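Local coordinates for protein beta-lactamase (Sphaerobacter thermophilus, PDB 4EWF) that probably hydrolyses the amide bond of beta-lactam rings, yielding substituted beta-amino acids, as a member of the class A beta-lactamase family, at residues A21-P35 with G235-P247. Residues are numbered along the deposited sequence; the frame is centred on the assembly and turned at random.
Sequences AEATGGTVGATIVAP and GTLVVAVFTENLP
G29 and F242 exchange two backbone hydrogen bonds, N of G29 to O of F242 and N of F242 to O of G29, both 2.8 Å. Equivalent reciprocal pairs at T27/E244, T31/A240 and V33/V238 put strands 27-33 and 235-244 in continuous antiparallel register, their axes 174° apart. Packing is tight on the face of V28, A30, I32, V239 and V241, against which helix 249-266 lies. There CB of A30 meets CG2 of V241 at 4.0 Å. The side chain of I32 slants across that of L237: its CG2, held anti to the backbone N (chi1 -65° for CG1), reaches L237 CD1 at 3.7 Å. On the other face V33 and V238 meet CB to CB at 3.9 Å, while the hydroxyl of T31 hydrogen-bonds to D165 of helix 164-175. G26 lets the neighbouring strand come close, its CA 3.4 Å from O of E244. At this end the contact becomes loose and wet: T24 and N245 are exposed, and one water donates to both their carbonyl oxygens. At the edge of the T27/E244 pair a second water links OG1 of T27 to OE2 of E244, at 2.7 Å from each. Flanked by strands 39-42 and 223-232, the pair joins the N-terminal strand to the last strand at the middle of the five-stranded antiparallel sheet, order 2-1-5-4-3, of the alpha/beta domain characteristic of class A beta-lactamases.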
loop_
_atom_site.group_PDB
_atom_site.type_symbol
_atom_site.label_atom_id
_atom_site.label_comp_id
_atom_site.label_asym_id
_atom_site.label_seq_id
_atom_site.Cartn_x
_atom_site.Cartn_y
_atom_site.Cartn_z
ATOM N N ALA A 21 -6.653 -19.465 1.868
ATOM C CA ALA A 21 -7.345 -18.187 1.906
ATOM C C ALA A 21 -8.531 -18.201 0.932
ATOM O O ALA A 21 -9.565 -17.588 1.181
ATOM C CB ALA A 21 -6.377 -17.049 1.582
ATOM N N GLU A 22 -8.373 -18.911 -0.176
ATOM C CA GLU A 22 -9.395 -18.939 -1.223
ATOM C C GLU A 22 -10.426 -20.053 -1.053
ATOM O O GLU A 22 -11.388 -20.149 -1.830
ATOM C CB GLU A 22 -8.737 -19.069 -2.597
ATOM C CG GLU A 22 -7.847 -17.901 -2.957
ATOM C CD GLU A 22 -7.287 -18.009 -4.364
ATOM O OE1 GLU A 22 -7.022 -19.148 -4.817
ATOM O OE2 GLU A 22 -7.117 -16.955 -5.027
ATOM N N ALA A 23 -10.231 -20.889 -0.042
ATOM C CA ALA A 23 -11.051 -22.075 0.127
ATOM C C ALA A 23 -12.546 -21.775 0.296
ATOM O O ALA A 23 -13.381 -22.587 -0.091
ATOM C CB ALA A 23 -10.531 -22.925 1.289
ATOM N N THR A 24 -12.893 -20.628 0.875
ATOM C CA THR A 24 -14.311 -20.312 1.054
ATOM C C THR A 24 -14.921 -19.544 -0.125
ATOM O O THR A 24 -16.048 -19.065 -0.041
ATOM C CB THR A 24 -14.596 -19.581 2.389
ATOM O OG1 THR A 24 -13.734 -18.443 2.513
ATOM C CG2 THR A 24 -14.368 -20.523 3.567
ATOM N N GLY A 25 -14.183 -19.433 -1.222
ATOM C CA GLY A 25 -14.748 -18.886 -2.443
ATOM C C GLY A 25 -14.257 -17.494 -2.815
ATOM O O GLY A 25 -14.575 -16.994 -3.898
ATOM N N GLY A 26 -13.476 -16.870 -1.939
ATOM C CA GLY A 26 -12.902 -15.573 -2.250
ATOM C C GLY A 26 -11.703 -15.693 -3.180
ATOM O O GLY A 26 -11.351 -16.785 -3.629
ATOM N N THR A 27 -11.056 -14.569 -3.451
ATOM C CA THR A 27 -9.928 -14.536 -4.382
ATOM C C THR A 27 -8.736 -13.819 -3.786
ATOM O O THR A 27 -8.891 -12.779 -3.144
ATOM C CB THR A 27 -10.335 -13.817 -5.706
ATOM O OG1 THR A 27 -11.392 -14.553 -6.324
ATOM C CG2 THR A 27 -9.147 -13.731 -6.687
ATOM N N VAL A 28 -7.542 -14.358 -4.032
ATOM C CA VAL A 28 -6.295 -13.708 -3.623
ATOM C C VAL A 28 -5.460 -13.353 -4.862
ATOM O O VAL A 28 -5.419 -14.110 -5.834
ATOM C CB VAL A 28 -5.467 -14.643 -2.688
ATOM C CG1 VAL A 28 -4.051 -14.083 -2.431
ATOM C CG2 VAL A 28 -6.213 -14.866 -1.364
ATOM N N GLY A 29 -4.829 -12.186 -4.839
ATOM C CA GLY A 29 -3.824 -11.838 -5.835
ATOM C C GLY A 29 -2.568 -11.525 -5.044
ATOM O O GLY A 29 -2.627 -10.800 -4.045
ATOM N N ALA A 30 -1.435 -12.081 -5.464
ATOM C CA ALA A 30 -0.186 -11.900 -4.728
ATOM C C ALA A 30 0.992 -11.890 -5.675
ATOM O O ALA A 30 1.123 -12.761 -6.542
ATOM C CB ALA A 30 -0.006 -13.010 -3.699
ATOM N N THR A 31 1.854 -10.900 -5.493
ATOM C CA THR A 31 3.131 -10.846 -6.173
ATOM C C THR A 31 4.168 -10.568 -5.096
ATOM O O THR A 31 4.095 -9.567 -4.399
ATOM C CB THR A 31 3.144 -9.738 -7.260
ATOM O OG1 THR A 31 2.193 -10.069 -8.276
ATOM C CG2 THR A 31 4.521 -9.618 -7.899
ATOM N N ILE A 32 5.125 -11.472 -4.949
ATOM C CA ILE A 32 6.067 -11.404 -3.855
ATOM C C ILE A 32 7.446 -11.553 -4.440
ATOM O O ILE A 32 7.725 -12.525 -5.136
ATOM C CB ILE A 32 5.796 -12.523 -2.828
ATOM C CG1 ILE A 32 4.425 -12.309 -2.171
ATOM C CG2 ILE A 32 6.941 -12.599 -1.790
ATOM C CD1 ILE A 32 3.874 -13.534 -1.450
ATOM N N VAL A 33 8.306 -10.580 -4.191
ATOM C CA VAL A 33 9.625 -10.621 -4.793
ATOM C C VAL A 33 10.691 -10.913 -3.757
ATOM O O VAL A 33 10.862 -10.153 -2.811
ATOM C CB VAL A 33 9.964 -9.298 -5.505
ATOM C CG1 VAL A 33 11.275 -9.442 -6.269
ATOM C CG2 VAL A 33 8.818 -8.893 -6.445
ATOM N N ALA A 34 11.415 -12.017 -3.947
ATOM C CA ALA A 34 12.474 -12.402 -3.024
ATOM C C ALA A 34 13.675 -11.489 -3.194
ATOM O O ALA A 34 13.841 -10.864 -4.241
ATOM C CB ALA A 34 12.889 -13.866 -3.269
ATOM N N PRO A 35 14.527 -11.421 -2.166
ATOM C CA PRO A 35 15.784 -10.679 -2.216
ATOM C C PRO A 35 16.529 -10.899 -3.530
ATOM O O PRO A 35 16.977 -9.936 -4.154
ATOM C CB PRO A 35 16.569 -11.277 -1.056
ATOM C CG PRO A 35 15.522 -11.599 -0.061
ATOM C CD PRO A 35 14.324 -12.054 -0.854
ATOM N N GLY A 235 18.384 -9.161 3.539
ATOM C CA GLY A 235 17.768 -8.675 2.309
ATOM C C GLY A 235 16.329 -8.207 2.482
ATOM O O GLY A 235 15.798 -8.199 3.598
ATOM N N THR A 236 15.692 -7.822 1.377
ATOM C CA THR A 236 14.346 -7.246 1.434
ATOM C C THR A 236 13.320 -8.052 0.645
ATOM O O THR A 236 13.563 -8.434 -0.497
ATOM C CB THR A 236 14.334 -5.790 0.916
ATOM O OG1 THR A 236 15.138 -4.979 1.776
ATOM C CG2 THR A 236 12.910 -5.231 0.900
ATOM N N LEU A 237 12.172 -8.296 1.269
ATOM C CA LEU A 237 11.063 -8.970 0.631
ATOM C C LEU A 237 10.020 -7.943 0.165
ATOM O O LEU A 237 9.569 -7.111 0.955
ATOM C CB LEU A 237 10.407 -9.920 1.638
ATOM C CG LEU A 237 9.293 -10.793 1.069
ATOM C CD1 LEU A 237 9.928 -11.897 0.233
ATOM C CD2 LEU A 237 8.455 -11.383 2.185
ATOM N N VAL A 238 9.624 -7.993 -1.104
ATOM C CA VAL A 238 8.522 -7.131 -1.553
ATOM C C VAL A 238 7.222 -7.923 -1.564
ATOM O O VAL A 238 7.172 -9.021 -2.100
ATOM C CB VAL A 238 8.782 -6.543 -2.956
ATOM C CG1 VAL A 238 7.573 -5.772 -3.450
ATOM C CG2 VAL A 238 10.031 -5.653 -2.938
ATOM N N VAL A 239 6.171 -7.356 -0.976
ATOM C CA VAL A 239 4.904 -8.059 -0.830
ATOM C C VAL A 239 3.703 -7.213 -1.270
ATOM O O VAL A 239 3.424 -6.170 -0.695
ATOM C CB VAL A 239 4.691 -8.500 0.636
ATOM C CG1 VAL A 239 3.307 -9.164 0.806
ATOM C CG2 VAL A 239 5.827 -9.422 1.069
ATOM N N ALA A 240 2.998 -7.672 -2.292
ATOM C CA ALA A 240 1.760 -7.014 -2.704
ATOM C C ALA A 240 0.638 -8.058 -2.733
ATOM O O ALA A 240 0.601 -8.926 -3.605
ATOM C CB ALA A 240 1.940 -6.345 -4.078
ATOM N N VAL A 241 -0.243 -8.010 -1.745
ATOM C CA VAL A 241 -1.328 -8.980 -1.666
ATOM C C VAL A 241 -2.664 -8.267 -1.648
ATOM O O VAL A 241 -2.874 -7.352 -0.858
ATOM C CB VAL A 241 -1.197 -9.853 -0.407
ATOM C CG1 VAL A 241 -2.370 -10.826 -0.289
ATOM C CG2 VAL A 241 0.127 -10.608 -0.455
ATOM N N PHE A 242 -3.547 -8.673 -2.557
ATOM C CA PHE A 242 -4.909 -8.169 -2.622
ATOM C C PHE A 242 -5.862 -9.309 -2.343
ATOM O O PHE A 242 -5.654 -10.422 -2.829
ATOM C CB PHE A 242 -5.178 -7.550 -4.006
ATOM C CG PHE A 242 -4.403 -6.277 -4.232
ATOM C CD1 PHE A 242 -5.032 -5.045 -4.148
ATOM C CD2 PHE A 242 -3.033 -6.315 -4.456
ATOM C CE1 PHE A 242 -4.317 -3.857 -4.332
ATOM C CE2 PHE A 242 -2.302 -5.129 -4.639
ATOM C CZ PHE A 242 -2.954 -3.896 -4.569
ATOM N N THR A 243 -6.901 -9.056 -1.546
ATOM C CA THR A 243 -7.889 -10.109 -1.329
ATOM C C THR A 243 -9.298 -9.559 -1.484
ATOM O O THR A 243 -9.580 -8.409 -1.155
ATOM C CB THR A 243 -7.772 -10.833 0.047
ATOM O OG1 THR A 243 -8.433 -10.068 1.068
ATOM C CG2 THR A 243 -6.315 -11.100 0.442
ATOM N N GLU A 244 -10.187 -10.414 -1.965
ATOM C CA GLU A 244 -11.518 -9.995 -2.335
ATOM C C GLU A 244 -12.505 -11.088 -1.954
ATOM O O GLU A 244 -12.292 -12.276 -2.247
ATOM C CB GLU A 244 -11.487 -9.746 -3.847
ATOM C CG GLU A 244 -12.761 -9.634 -4.574
ATOM C CD GLU A 244 -12.498 -9.457 -6.068
ATOM O OE1 GLU A 244 -11.758 -8.518 -6.426
ATOM O OE2 GLU A 244 -13.001 -10.268 -6.870
ATOM N N ASN A 245 -13.592 -10.691 -1.299
ATOM C CA ASN A 245 -14.654 -11.620 -0.935
ATOM C C ASN A 245 -14.265 -12.768 -0.005
ATOM O O ASN A 245 -14.920 -13.806 -0.020
ATOM C CB ASN A 245 -15.309 -12.195 -2.197
ATOM C CG ASN A 245 -15.921 -11.120 -3.053
ATOM O OD1 ASN A 245 -16.548 -10.191 -2.536
ATOM N ND2 ASN A 245 -15.703 -11.204 -4.360
ATOM N N LEU A 246 -13.209 -12.604 0.788
ATOM C CA LEU A 246 -13.000 -13.527 1.905
ATOM C C LEU A 246 -14.152 -13.338 2.895
ATOM O O LEU A 246 -14.916 -12.379 2.780
ATOM C CB LEU A 246 -11.643 -13.305 2.580
ATOM C CG LEU A 246 -10.380 -13.437 1.717
ATOM C CD1 LEU A 246 -9.162 -13.838 2.555
ATOM C CD2 LEU A 246 -10.584 -14.401 0.592
ATOM N N PRO A 247 -14.294 -14.250 3.864
ATOM C CA PRO A 247 -15.512 -14.196 4.685
ATOM C C PRO A 247 -15.712 -12.904 5.481
ATOM O O PRO A 247 -16.847 -12.461 5.644
ATOM C CB PRO A 247 -15.344 -15.390 5.620
ATOM C CG PRO A 247 -14.552 -16.373 4.789
ATOM C CD PRO A 247 -13.545 -15.503 4.076
HETATM O O HOH W 1 -15.781 -16.079 1.333
HETATM O O HOH W 2 -13.414 -12.816 -6.134
HETATM O O HOH W 3 13.111 -8.007 -3.149
#